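Local coordinates for protein CCMAN5 (Cellulosimicrobium cellulans, PDB 2XSG) that probably hydrolyses alpha-mannosidic linkages as a calcium-binding family 92 glycoside hydrolase, and enables mannose-6-phosphate modification of yeast-produced lysosomal enzymes, at residues A[208-213]-A[246-251]; A[146-151]-A[274-279]; A[139-144]-A[268-273]; A[83-88]-A[153-158]; A[189-194]-A[202-207]. One frame throughout, in Å; residues are numbered along the deposited sequence.

Contact 1 (A[208-213]-A[246-251]); sequences TLQPAT and GEIGLQ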
# COMPACT_ATOMS: atom_id res chain seq x y z
N THR A 208 5.91 -31.25 6.02
CA THR A 208 6.22 -31.87 4.73
C THR A 208 5.07 -32.82 4.41
O THR A 208 4.29 -33.19 5.31
CB THR A 208 7.57 -32.65 4.75
OG1 THR A 208 7.45 -33.80 5.58
CG2 THR A 208 8.73 -31.76 5.25
N LEU A 209 4.95 -33.17 3.14
CA LEU A 209 3.94 -34.12 2.71
C LEU A 209 4.58 -35.48 2.38
O LEU A 209 3.86 -36.45 2.10
CB LEU A 209 3.15 -33.56 1.52
CG LEU A 209 2.45 -32.23 1.78
CD1 LEU A 209 1.85 -31.68 0.49
CD2 LEU A 209 1.36 -32.36 2.86
N GLN A 210 5.91 -35.53 2.40
CA GLN A 210 6.69 -36.76 2.21
C GLN A 210 7.58 -36.99 3.42
O GLN A 210 7.81 -36.05 4.19
CB GLN A 210 7.53 -36.70 0.92
CG GLN A 210 6.70 -36.78 -0.35
CD GLN A 210 5.97 -35.48 -0.65
OE1 GLN A 210 4.87 -35.48 -1.20
NE2 GLN A 210 6.59 -34.36 -0.30
N PRO A 211 8.03 -38.25 3.65
CA PRO A 211 8.87 -38.51 4.81
C PRO A 211 10.21 -37.77 4.69
O PRO A 211 10.76 -37.62 3.58
CB PRO A 211 9.10 -40.03 4.77
CG PRO A 211 7.95 -40.57 4.00
CD PRO A 211 7.58 -39.51 3.00
N ALA A 212 10.71 -37.30 5.82
CA ALA A 212 11.94 -36.52 5.84
C ALA A 212 12.66 -36.75 7.16
O ALA A 212 12.02 -37.09 8.15
CB ALA A 212 11.64 -35.03 5.64
N THR A 213 13.98 -36.60 7.16
CA THR A 213 14.73 -36.51 8.40
C THR A 213 15.15 -35.05 8.54
O THR A 213 15.04 -34.27 7.60
CB THR A 213 15.98 -37.44 8.45
OG1 THR A 213 16.83 -37.16 7.33
CG2 THR A 213 15.56 -38.94 8.46
N GLY A 246 10.69 -36.61 -7.59
CA GLY A 246 9.61 -36.15 -8.48
C GLY A 246 8.56 -35.23 -7.85
O GLY A 246 7.92 -34.44 -8.56
N GLU A 247 8.37 -35.31 -6.53
CA GLU A 247 7.37 -34.48 -5.84
C GLU A 247 7.66 -34.28 -4.35
O GLU A 247 7.44 -35.17 -3.53
CB GLU A 247 5.96 -35.05 -6.03
CG GLU A 247 4.84 -34.09 -5.69
CD GLU A 247 3.50 -34.72 -5.93
OE1 GLU A 247 2.88 -35.19 -4.97
OE2 GLU A 247 3.07 -34.78 -7.09
N ILE A 248 8.16 -33.09 -4.03
CA ILE A 248 8.40 -32.66 -2.66
C ILE A 248 7.44 -31.52 -2.32
O ILE A 248 7.49 -30.45 -2.92
CB ILE A 248 9.87 -32.21 -2.46
CG1 ILE A 248 10.85 -33.33 -2.84
CG2 ILE A 248 10.09 -31.74 -1.02
CD1 ILE A 248 10.72 -34.63 -1.99
N GLY A 249 6.57 -31.75 -1.35
CA GLY A 249 5.54 -30.77 -0.94
C GLY A 249 5.75 -30.22 0.47
O GLY A 249 6.30 -30.89 1.34
N LEU A 250 5.32 -28.98 0.68
CA LEU A 250 5.47 -28.32 1.96
C LEU A 250 4.30 -27.37 2.12
O LEU A 250 3.87 -26.73 1.16
CB LEU A 250 6.78 -27.54 2.02
CG LEU A 250 7.16 -27.03 3.41
CD1 LEU A 250 7.77 -28.17 4.18
CD2 LEU A 250 8.11 -25.85 3.35
N GLN A 251 3.79 -27.27 3.35
CA GLN A 251 2.67 -26.40 3.65
C GLN A 251 3.01 -25.59 4.89
O GLN A 251 3.32 -26.14 5.93
CB GLN A 251 1.38 -27.21 3.86
CG GLN A 251 0.96 -28.08 2.65
CD GLN A 251 -0.42 -28.68 2.80
OE1 GLN A 251 -1.14 -28.89 1.81
NE2 GLN A 251 -0.82 -28.93 4.04

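Contact 2 (A[146-151]-A[274-279]); sequences VHRYAF and SFDAIR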
# COMPACT_ATOMS: atom_id res chain seq x y z
N VAL A 146 1.91 -22.77 0.11
CA VAL A 146 2.15 -24.16 -0.26
C VAL A 146 3.19 -24.22 -1.34
O VAL A 146 3.23 -23.32 -2.21
CB VAL A 146 0.87 -24.96 -0.67
CG1 VAL A 146 -0.06 -25.03 0.51
CG2 VAL A 146 0.16 -24.34 -1.90
N HIS A 147 4.01 -25.26 -1.26
CA HIS A 147 5.15 -25.51 -2.15
C HIS A 147 5.03 -26.89 -2.81
O HIS A 147 4.67 -27.88 -2.14
CB HIS A 147 6.45 -25.52 -1.35
CG HIS A 147 6.72 -24.27 -0.57
ND1 HIS A 147 7.86 -23.53 -0.74
CD2 HIS A 147 6.01 -23.66 0.41
CE1 HIS A 147 7.84 -22.49 0.08
NE2 HIS A 147 6.72 -22.55 0.79
N ARG A 148 5.33 -26.93 -4.11
CA ARG A 148 5.58 -28.19 -4.83
C ARG A 148 6.88 -28.10 -5.63
O ARG A 148 7.02 -27.23 -6.51
CB ARG A 148 4.41 -28.53 -5.76
CG ARG A 148 4.55 -29.89 -6.45
CD ARG A 148 3.29 -30.27 -7.18
NE ARG A 148 2.89 -29.25 -8.16
CZ ARG A 148 1.66 -29.16 -8.65
NH1 ARG A 148 0.72 -30.01 -8.24
NH2 ARG A 148 1.36 -28.22 -9.54
N TYR A 149 7.81 -29.01 -5.34
CA TYR A 149 9.14 -29.04 -5.98
C TYR A 149 9.37 -30.34 -6.74
O TYR A 149 9.02 -31.42 -6.25
CB TYR A 149 10.25 -28.90 -4.92
CG TYR A 149 10.23 -27.58 -4.21
CD1 TYR A 149 9.70 -27.48 -2.93
CD2 TYR A 149 10.74 -26.43 -4.81
CE1 TYR A 149 9.67 -26.27 -2.26
CE2 TYR A 149 10.70 -25.21 -4.15
CZ TYR A 149 10.16 -25.13 -2.88
OH TYR A 149 10.12 -23.93 -2.22
N ALA A 150 9.96 -30.23 -7.92
CA ALA A 150 10.44 -31.41 -8.66
C ALA A 150 11.95 -31.36 -8.81
O ALA A 150 12.46 -30.50 -9.50
CB ALA A 150 9.76 -31.50 -10.05
N PHE A 151 12.65 -32.30 -8.19
CA PHE A 151 14.13 -32.35 -8.24
C PHE A 151 14.61 -33.31 -9.33
O PHE A 151 13.88 -34.24 -9.67
CB PHE A 151 14.68 -32.83 -6.90
CG PHE A 151 14.59 -31.81 -5.80
CD1 PHE A 151 13.38 -31.53 -5.19
CD2 PHE A 151 15.74 -31.15 -5.36
CE1 PHE A 151 13.30 -30.59 -4.15
CE2 PHE A 151 15.68 -30.22 -4.32
CZ PHE A 151 14.45 -29.93 -3.72
N SER A 274 -5.39 -30.80 -2.49
CA SER A 274 -4.16 -30.88 -3.26
C SER A 274 -3.61 -29.47 -3.54
O SER A 274 -4.33 -28.47 -3.42
CB SER A 274 -4.44 -31.57 -4.60
OG SER A 274 -5.32 -30.75 -5.37
N PHE A 275 -2.32 -29.41 -3.91
CA PHE A 275 -1.69 -28.16 -4.33
C PHE A 275 -2.53 -27.45 -5.41
O PHE A 275 -2.84 -26.27 -5.27
CB PHE A 275 -0.27 -28.43 -4.82
CG PHE A 275 0.48 -27.20 -5.25
CD1 PHE A 275 0.37 -26.72 -6.56
CD2 PHE A 275 1.32 -26.54 -4.36
CE1 PHE A 275 1.06 -25.56 -6.97
CE2 PHE A 275 2.02 -25.40 -4.75
CZ PHE A 275 1.89 -24.91 -6.07
N ASP A 276 -2.89 -28.18 -6.47
CA ASP A 276 -3.66 -27.62 -7.59
C ASP A 276 -4.97 -26.99 -7.16
O ASP A 276 -5.33 -25.91 -7.66
CB ASP A 276 -3.94 -28.70 -8.67
CG ASP A 276 -2.70 -29.06 -9.48
OD1 ASP A 276 -1.66 -28.38 -9.34
OD2 ASP A 276 -2.77 -30.03 -10.26
N ALA A 277 -5.69 -27.66 -6.25
CA ALA A 277 -6.97 -27.17 -5.73
C ALA A 277 -6.83 -25.95 -4.83
O ALA A 277 -7.68 -25.07 -4.86
CB ALA A 277 -7.75 -28.28 -5.00
N ILE A 278 -5.77 -25.90 -4.03
CA ILE A 278 -5.48 -24.70 -3.25
C ILE A 278 -5.12 -23.52 -4.17
O ILE A 278 -5.63 -22.42 -3.99
CB ILE A 278 -4.37 -24.94 -2.18
CG1 ILE A 278 -4.83 -26.00 -1.17
CG2 ILE A 278 -4.01 -23.64 -1.47
CD1 ILE A 278 -3.65 -26.73 -0.42
N ARG A 279 -4.28 -23.77 -5.17
CA ARG A 279 -3.93 -22.74 -6.16
C ARG A 279 -5.17 -22.28 -6.91
O ARG A 279 -5.40 -21.08 -7.07
CB ARG A 279 -2.89 -23.27 -7.15
CG ARG A 279 -2.32 -22.21 -8.12
CD ARG A 279 -1.60 -22.87 -9.31
NE ARG A 279 -2.54 -23.80 -9.94
CZ ARG A 279 -2.24 -24.99 -10.46
NH1 ARG A 279 -0.98 -25.44 -10.47
NH2 ARG A 279 -3.23 -25.72 -10.96

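Contact 3 (A[139-144]-A[268-273]); sequences AAATRS and VELGDL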
# COMPACT_ATOMS: atom_id res chain seq x y z
N ALA A 139 1.95 -21.59 -4.17
CA ALA A 139 0.67 -20.90 -4.17
C ALA A 139 0.34 -20.45 -2.74
O ALA A 139 0.99 -20.91 -1.79
CB ALA A 139 -0.43 -21.81 -4.69
N ALA A 140 -0.66 -19.59 -2.59
CA ALA A 140 -1.04 -19.08 -1.27
C ALA A 140 -2.53 -19.11 -1.01
O ALA A 140 -3.33 -18.89 -1.92
CB ALA A 140 -0.53 -17.64 -1.08
N ALA A 141 -2.90 -19.37 0.25
CA ALA A 141 -4.21 -19.02 0.78
C ALA A 141 -3.98 -17.88 1.75
O ALA A 141 -2.83 -17.45 1.91
CB ALA A 141 -4.85 -20.21 1.48
N THR A 142 -5.05 -17.38 2.38
CA THR A 142 -5.00 -16.23 3.30
C THR A 142 -3.83 -16.33 4.28
O THR A 142 -3.04 -15.38 4.43
CB THR A 142 -6.34 -16.08 4.10
OG1 THR A 142 -7.44 -15.99 3.18
CG2 THR A 142 -6.35 -14.83 4.99
N ARG A 143 -3.72 -17.49 4.95
CA ARG A 143 -2.75 -17.66 6.03
C ARG A 143 -1.62 -18.62 5.67
O ARG A 143 -0.72 -18.82 6.48
CB ARG A 143 -3.45 -18.13 7.32
CG ARG A 143 -4.55 -17.20 7.82
CD ARG A 143 -5.48 -17.83 8.88
NE ARG A 143 -6.58 -16.91 9.15
CZ ARG A 143 -7.67 -16.76 8.42
NH1 ARG A 143 -8.58 -15.86 8.78
NH2 ARG A 143 -7.88 -17.51 7.34
N SER A 144 -1.68 -19.21 4.47
CA SER A 144 -0.81 -20.34 4.15
C SER A 144 -0.03 -20.18 2.85
O SER A 144 -0.52 -19.58 1.89
CB SER A 144 -1.61 -21.64 4.03
OG SER A 144 -2.34 -21.92 5.21
N VAL A 268 -8.10 -26.07 8.76
CA VAL A 268 -9.29 -25.39 8.24
C VAL A 268 -9.08 -24.93 6.80
O VAL A 268 -9.88 -25.25 5.93
CB VAL A 268 -9.76 -24.21 9.15
CG1 VAL A 268 -10.83 -23.36 8.45
CG2 VAL A 268 -10.32 -24.74 10.48
N GLU A 269 -7.98 -24.25 6.55
CA GLU A 269 -7.68 -23.63 5.27
C GLU A 269 -7.35 -24.62 4.15
O GLU A 269 -7.83 -24.48 3.02
CB GLU A 269 -6.50 -22.68 5.45
CG GLU A 269 -6.56 -21.48 4.59
CD GLU A 269 -5.72 -20.33 5.13
OE1 GLU A 269 -4.47 -20.44 5.10
OE2 GLU A 269 -6.32 -19.31 5.54
N LEU A 270 -6.52 -25.62 4.49
CA LEU A 270 -5.95 -26.51 3.49
C LEU A 270 -6.53 -27.93 3.52
O LEU A 270 -6.57 -28.60 2.47
CB LEU A 270 -4.43 -26.59 3.66
CG LEU A 270 -3.66 -25.26 3.66
CD1 LEU A 270 -2.17 -25.55 3.75
CD2 LEU A 270 -3.99 -24.37 2.47
N GLY A 271 -6.97 -28.38 4.68
CA GLY A 271 -7.45 -29.75 4.89
C GLY A 271 -6.58 -30.76 4.16
O GLY A 271 -5.35 -30.73 4.30
N ASP A 272 -7.21 -31.62 3.36
CA ASP A 272 -6.50 -32.59 2.52
C ASP A 272 -6.53 -32.19 1.04
O ASP A 272 -6.26 -33.01 0.16
CB ASP A 272 -7.08 -34.01 2.68
CG ASP A 272 -7.03 -34.52 4.12
OD1 ASP A 272 -5.95 -34.51 4.75
OD2 ASP A 272 -8.09 -34.94 4.62
N LEU A 273 -6.85 -30.93 0.77
CA LEU A 273 -6.80 -30.42 -0.59
C LEU A 273 -5.41 -30.54 -1.18
O LEU A 273 -4.40 -30.44 -0.48
CB LEU A 273 -7.28 -28.96 -0.66
CG LEU A 273 -8.66 -28.62 -0.07
CD1 LEU A 273 -8.89 -27.13 -0.14
CD2 LEU A 273 -9.82 -29.39 -0.73

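Contact 4 (A[83-88]-A[153-158]); sequences PTSGSY and AGSTPS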
# COMPACT_ATOMS: atom_id res chain seq x y z
N PRO A 83 15.18 -24.82 -1.77
CA PRO A 83 15.39 -26.17 -2.28
C PRO A 83 16.84 -26.37 -2.73
O PRO A 83 17.44 -25.47 -3.33
CB PRO A 83 14.44 -26.22 -3.49
CG PRO A 83 14.42 -24.81 -3.99
CD PRO A 83 14.49 -23.96 -2.75
N THR A 84 17.40 -27.54 -2.44
CA THR A 84 18.78 -27.84 -2.80
C THR A 84 19.03 -29.34 -2.88
O THR A 84 18.36 -30.13 -2.20
CB THR A 84 19.77 -27.19 -1.81
OG1 THR A 84 21.10 -27.38 -2.28
CG2 THR A 84 19.62 -27.78 -0.39
N SER A 85 19.99 -29.74 -3.72
CA SER A 85 20.44 -31.13 -3.77
C SER A 85 21.75 -31.27 -3.01
O SER A 85 22.34 -32.35 -2.97
CB SER A 85 20.60 -31.62 -5.21
OG SER A 85 19.38 -31.51 -5.90
N GLY A 86 22.19 -30.17 -2.42
CA GLY A 86 23.40 -30.19 -1.59
C GLY A 86 23.17 -30.73 -0.20
O GLY A 86 22.03 -31.01 0.18
N SER A 87 24.28 -30.87 0.54
CA SER A 87 24.33 -31.35 1.92
C SER A 87 25.02 -30.31 2.81
O SER A 87 25.87 -29.55 2.33
CB SER A 87 25.15 -32.64 1.99
OG SER A 87 24.49 -33.69 1.29
N TYR A 88 24.71 -30.33 4.10
CA TYR A 88 25.35 -29.42 5.06
C TYR A 88 25.87 -30.14 6.31
O TYR A 88 25.31 -31.17 6.72
CB TYR A 88 24.36 -28.31 5.47
CG TYR A 88 24.01 -27.35 4.34
CD1 TYR A 88 22.85 -27.52 3.59
CD2 TYR A 88 24.83 -26.27 4.03
CE1 TYR A 88 22.50 -26.63 2.55
CE2 TYR A 88 24.51 -25.38 3.00
CZ TYR A 88 23.35 -25.57 2.27
OH TYR A 88 23.04 -24.69 1.26
N ALA A 153 15.98 -36.46 -11.23
CA ALA A 153 16.10 -37.88 -10.84
C ALA A 153 17.50 -38.18 -10.27
O ALA A 153 18.51 -37.71 -10.78
CB ALA A 153 15.79 -38.79 -12.01
N GLY A 154 17.55 -38.94 -9.19
CA GLY A 154 18.84 -39.28 -8.61
C GLY A 154 19.31 -38.32 -7.55
O GLY A 154 20.21 -38.64 -6.77
N SER A 155 18.70 -37.13 -7.50
CA SER A 155 18.99 -36.18 -6.43
C SER A 155 18.56 -36.68 -5.06
O SER A 155 17.59 -37.41 -4.95
CB SER A 155 18.23 -34.88 -6.68
OG SER A 155 18.73 -34.23 -7.82
N THR A 156 19.29 -36.28 -4.02
CA THR A 156 18.77 -36.31 -2.65
C THR A 156 18.16 -34.92 -2.35
O THR A 156 18.89 -33.97 -2.05
CB THR A 156 19.89 -36.60 -1.62
OG1 THR A 156 20.60 -37.79 -1.98
CG2 THR A 156 19.31 -36.78 -0.21
N PRO A 157 16.82 -34.80 -2.43
CA PRO A 157 16.16 -33.51 -2.22
C PRO A 157 16.29 -33.02 -0.79
O PRO A 157 16.31 -33.81 0.16
CB PRO A 157 14.68 -33.81 -2.51
CG PRO A 157 14.68 -35.08 -3.32
CD PRO A 157 15.82 -35.86 -2.68
N SER A 158 16.42 -31.71 -0.65
CA SER A 158 16.46 -31.11 0.67
C SER A 158 15.84 -29.71 0.63
O SER A 158 15.88 -29.02 -0.39
CB SER A 158 17.91 -31.07 1.16
OG SER A 158 18.02 -30.28 2.31
O HOH W 1 21.78 -34.81 -4.05
O HOH W 2 20.98 -30.12 2.76
O HOH W 3 20.30 -33.09 -0.24

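Contact 5 (A[189-194]-A[202-207]); sequences GQVTGY and LYYTAR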
# COMPACT_ATOMS: atom_id res chain seq x y z
N GLY A 189 7.20 -22.75 15.56
CA GLY A 189 7.83 -21.79 16.45
C GLY A 189 7.40 -20.37 16.14
O GLY A 189 6.29 -20.15 15.64
N GLN A 190 8.27 -19.41 16.42
CA GLN A 190 7.95 -18.00 16.23
C GLN A 190 9.10 -17.29 15.55
O GLN A 190 10.27 -17.72 15.63
CB GLN A 190 7.65 -17.34 17.57
CG GLN A 190 8.84 -17.26 18.54
CD GLN A 190 9.69 -15.99 18.34
OE1 GLN A 190 9.25 -15.04 17.70
NE2 GLN A 190 10.90 -15.99 18.88
N VAL A 191 8.77 -16.20 14.86
CA VAL A 191 9.77 -15.31 14.33
C VAL A 191 9.40 -13.91 14.78
O VAL A 191 8.24 -13.52 14.70
CB VAL A 191 9.90 -15.41 12.77
CG1 VAL A 191 10.48 -16.75 12.36
CG2 VAL A 191 8.56 -15.19 12.09
N THR A 192 10.38 -13.18 15.30
CA THR A 192 10.17 -11.79 15.71
C THR A 192 11.10 -10.92 14.88
O THR A 192 12.32 -11.12 14.85
CB THR A 192 10.37 -11.62 17.24
OG1 THR A 192 9.40 -12.42 17.92
CG2 THR A 192 10.23 -10.14 17.69
N GLY A 193 10.50 -9.98 14.15
CA GLY A 193 11.25 -9.09 13.28
C GLY A 193 11.01 -7.64 13.67
O GLY A 193 10.31 -7.35 14.64
N TYR A 194 11.57 -6.72 12.90
CA TYR A 194 11.35 -5.32 13.15
C TYR A 194 11.30 -4.60 11.82
O TYR A 194 12.06 -4.92 10.90
CB TYR A 194 12.44 -4.75 14.06
CG TYR A 194 12.28 -3.28 14.40
CD1 TYR A 194 12.70 -2.28 13.52
CD2 TYR A 194 11.71 -2.88 15.62
CE1 TYR A 194 12.56 -0.93 13.82
CE2 TYR A 194 11.57 -1.50 15.95
CZ TYR A 194 12.00 -0.54 15.03
OH TYR A 194 11.86 0.81 15.30
N LEU A 202 5.18 -13.41 14.68
CA LEU A 202 4.27 -14.37 14.02
C LEU A 202 4.66 -15.79 14.37
O LEU A 202 5.85 -16.12 14.47
CB LEU A 202 4.31 -14.18 12.50
CG LEU A 202 3.58 -12.96 11.93
CD1 LEU A 202 3.91 -12.85 10.46
CD2 LEU A 202 2.04 -13.09 12.14
N TYR A 203 3.65 -16.63 14.60
CA TYR A 203 3.86 -18.06 14.84
C TYR A 203 3.66 -18.83 13.55
O TYR A 203 2.91 -18.39 12.67
CB TYR A 203 2.93 -18.58 15.96
CG TYR A 203 3.15 -17.82 17.25
CD1 TYR A 203 2.43 -16.67 17.52
CD2 TYR A 203 4.12 -18.22 18.16
CE1 TYR A 203 2.62 -15.94 18.68
CE2 TYR A 203 4.35 -17.48 19.35
CZ TYR A 203 3.59 -16.34 19.59
OH TYR A 203 3.77 -15.61 20.75
N TYR A 204 4.36 -19.95 13.41
CA TYR A 204 4.26 -20.72 12.18
C TYR A 204 4.17 -22.24 12.45
O TYR A 204 4.62 -22.72 13.47
CB TYR A 204 5.45 -20.40 11.23
CG TYR A 204 6.75 -20.94 11.77
CD1 TYR A 204 7.19 -22.21 11.40
CD2 TYR A 204 7.51 -20.21 12.69
CE1 TYR A 204 8.36 -22.74 11.91
CE2 TYR A 204 8.69 -20.74 13.22
CZ TYR A 204 9.10 -22.00 12.83
OH TYR A 204 10.26 -22.53 13.34
N THR A 205 3.58 -22.96 11.50
CA THR A 205 3.69 -24.41 11.42
C THR A 205 3.97 -24.77 9.96
O THR A 205 3.42 -24.15 9.06
CB THR A 205 2.39 -25.13 11.92
OG1 THR A 205 2.58 -26.55 11.85
CG2 THR A 205 1.19 -24.76 11.05
N ALA A 206 4.90 -25.70 9.73
CA ALA A 206 5.24 -26.15 8.37
C ALA A 206 5.36 -27.65 8.41
O ALA A 206 6.13 -28.19 9.20
CB ALA A 206 6.56 -25.51 7.90
N ARG A 207 4.57 -28.33 7.59
CA ARG A 207 4.68 -29.78 7.51
C ARG A 207 5.13 -30.17 6.11
O ARG A 207 4.78 -29.50 5.14
CB ARG A 207 3.33 -30.45 7.82
CG ARG A 207 2.22 -30.13 6.80
CD ARG A 207 0.88 -30.77 7.19
NE ARG A 207 0.05 -30.94 6.01
CZ ARG A 207 -1.23 -31.29 6.02
NH1 ARG A 207 -1.87 -31.50 7.16
NH2 ARG A 207 -1.88 -31.41 4.87

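Contact 1 (A[208-213]-A[246-251])
L209 N donates to G249 O at 3.2 Å across an antiparallel strand pairing in the beta-sandwich N-terminal domain of this family 92 enzyme. The donor stands well above the carbonyl plane, 52° out of it, so the bond follows no lone pair. The same oxygen takes a CA-H...O contact from T208 CA at 3.5 Å. T208 itself faces L250 as a non-hydrogen-bonded pair; their side chains share a face of the sheet and cross obliquely, T208 CG2 lying 3.9 Å from L250 CD1. L209 leans on the strand instead, with CD1 over G249 CA at 4.1 Å and CD2 touching Q251 CD. A CB on G249 would stand 2.8 Å from L209 CD1, so the glycine makes room for the leucine. Q210, its chain bent at chi2 (75°), brings CG to 3.6 Å from E247 O and lays its carboxamide along the backbone of 247-249. Further out, the chain turns through 209-211 from strand 198-208 to strand 212-217, which belongs to the other sheet; F240 touches T208, A212 and I248 there. On its far edge strand 248-255 pairs with H147 and Y149. T208 OG1 sits in the crowded position between N and carbonyl carbon, is hydrogen-bonded with V185 N, and donates at 2.7 Å to Q210 O, nearly along the C=O axis.

Contact 2 (A[146-151]-A[274-279])
A capped helix start meets a beta strand here: the first turn of helix 275-290 lies against strand 144-150, with S274 at the N-cap, its OG accepting from A277 N at 3.2 Å. F275 is the apolar side of the joint. R148 CB sits over one face of its ring, 4.1 Å from the centroid, a CH-pi contact, while V146 CG2 packs obliquely on F275 CD2 at 3.5 Å. V146 CG1 reaches the other way, to I278 CD1. R148 leaves the strand with CG anti to the backbone N and then bends at chi3 (56°), which brings the guanidinium to the CD1 side of the same ring. F275 CD1 lies over the centre of the guanidinium, 3.5 Å from R148 CZ, but the two planes are 41° apart. The charged end is held end-on: NH1 and NH2 both donate to the single oxygen D276 OD1, with R148 NH2 at 3.0 Å on its syn lone pair and NH1 coming from above the carboxylate plane. R279 NH1 joins the same D276 OD1 at 3.2 Å. This shared oxygen probably offsets the repulsion between the two arginines, and E137 gives R148 NH2 a second carboxylate. The whole is a salt-bridge network over an apolar interface, consistent with the helical connection between beta-sandwich and catalytic domain in family 92 enzymes.

Contact 3 (A[139-144]-A[268-273])
E269 leaves its helix with chi1 at -146°, away from a staggered position, and runs extended beyond CG, which pushes the carboxylate into the turn 141-144. R143 and S144 start alike, CG and OG each beside the backbone N (chi1 -58° and -57°), and the carboxylate is met by S144 OG, R143 N and R143 NH2. S144 OG donates to E269 OE1 at 2.6 Å on the anti lone pair, and R143 N donates to the same E269 OE1 at 3.0 Å on the syn one. R143, extended from CG to NE, crosses E269 at about a right angle, and its NH2 makes a salt bridge with E269 OE2 at 3.0 Å, nearly along the C-O axis and in the guanidinium plane. Buried and gripped this way, the carboxylate is likely to stay ionised. A141 CB closes in on E269 OE1 at 3.6 Å, and L270 CG lies 3.9 Å from S144 OG. T326 O takes R143 NE, and S144 OG is also hydrogen-bonded with T253 OG1. The contact thus seats the end of helix 259-270 on the turn between strands 133-140 and 144-150, just before a type II' turn from L270 to L273 leads into helix 275-290, where I278 meets L270.

Contact 4 (A[83-88]-A[153-158])
T84 carries this contact, on the same face of the sheet as S158. From CB the side chain splits: CG2 takes the crowded position between backbone N and carbonyl carbon and packs 4.0 Å from S158 CB, while OG1, anti to the backbone N (chi1 -174°), turns back on its own chain. There T84 OG1 accepts from G86 N at 3.0 Å, nearly straight, making an ST turn that starts at T84. The backbones form an antiparallel hydrogen-bonded pair, T84 N donating to S158 O at 3.0 Å; the return bond from S158 N to T84 O is weak because its angle is poor. In place of T84 an alanine would remove OG1 and CG2, and would probably loosen the turn to G86 and thin the packing against S158. Beyond the pair the segments diverge and water fills in. One water donates to G86 O at 2.9 Å and also to S158 OG, which is hydrogen-bonded with L238 O too. Another joins G86 O to T156 O, and a third lies between S85 O and T156 N. S85 OG makes a weak, long hydrogen bond to S155 OG, 3.4 Å; their stronger partners are N119 ND2 and P152 O. This is the fraying end of an antiparallel edge pairing, strand 80-84 with 158-162, closed by an ST turn in the five-stranded sheet of the beta-sandwich.

Contact 5 (A[189-194]-A[202-207])
Residues 189-191 and 202-204 run antiparallel in a beta hairpin of the sandwich's large sheet, with G189-Y204 and V191-L202 as hydrogen-bonded pairs and Q190-Y203 as the non-hydrogen-bonded pair between. V191 N donates to L202 O at 2.9 Å, nearly along the C=O axis, and L202 N returns the bond to V191 O. At the glycine, Y204 N gives a sound bond to G189 O at 3.0 Å, whereas G189 N to Y204 O is weak. Y204 has CG in the crowded position between N and carbonyl carbon (chi1 70°), which folds the ring across to the glycine on the partner strand. G189 N lies over one ring face toward the rim, 3.4 Å from Y204 CZ, and Y204 CE2 comes to 3.2 Å from G189 C. A CB on G189 would stand 3.2 Å from Y204 OH, so the bare backbone suits the ring. Y204 OH is hydrogen-bonded to S174 O of strand 169-179, on the far side of strand 185-195; an alanine here would probably lose that bond and leave G189 without its aromatic cover. V191 CG2 and L202 CB meet on the same face, more loosely. On the face of Q190 and Y203, Q190 CB rests 3.7 Å from Y203 CD2. Bent at chi2 (88°), Q190 turns its amide along its own strand, where T192 OG1 donates to Q190 OE1 at 2.6 Å.

From the N terminus, contact 4 opens first at 83-88; before it closes at 153-158, contacts 3 and 2 have opened at 139-144 and 146-151, so it crosses both. Contact 5 then opens and closes within a single hairpin, and contact 1 follows in series, closing on 246-251. Both lie within the long excursions that contacts 3 and 2 span. Contact 3 closes at 268-273 and contact 2 at 274-279, so those two also cross. Strand 248-255 of contact 1 lies between the strands of contacts 2 and 5. Contact 4 belongs to the other sheet, while contacts 2 and 3 tie the sandwich to the two successive helices leading onward.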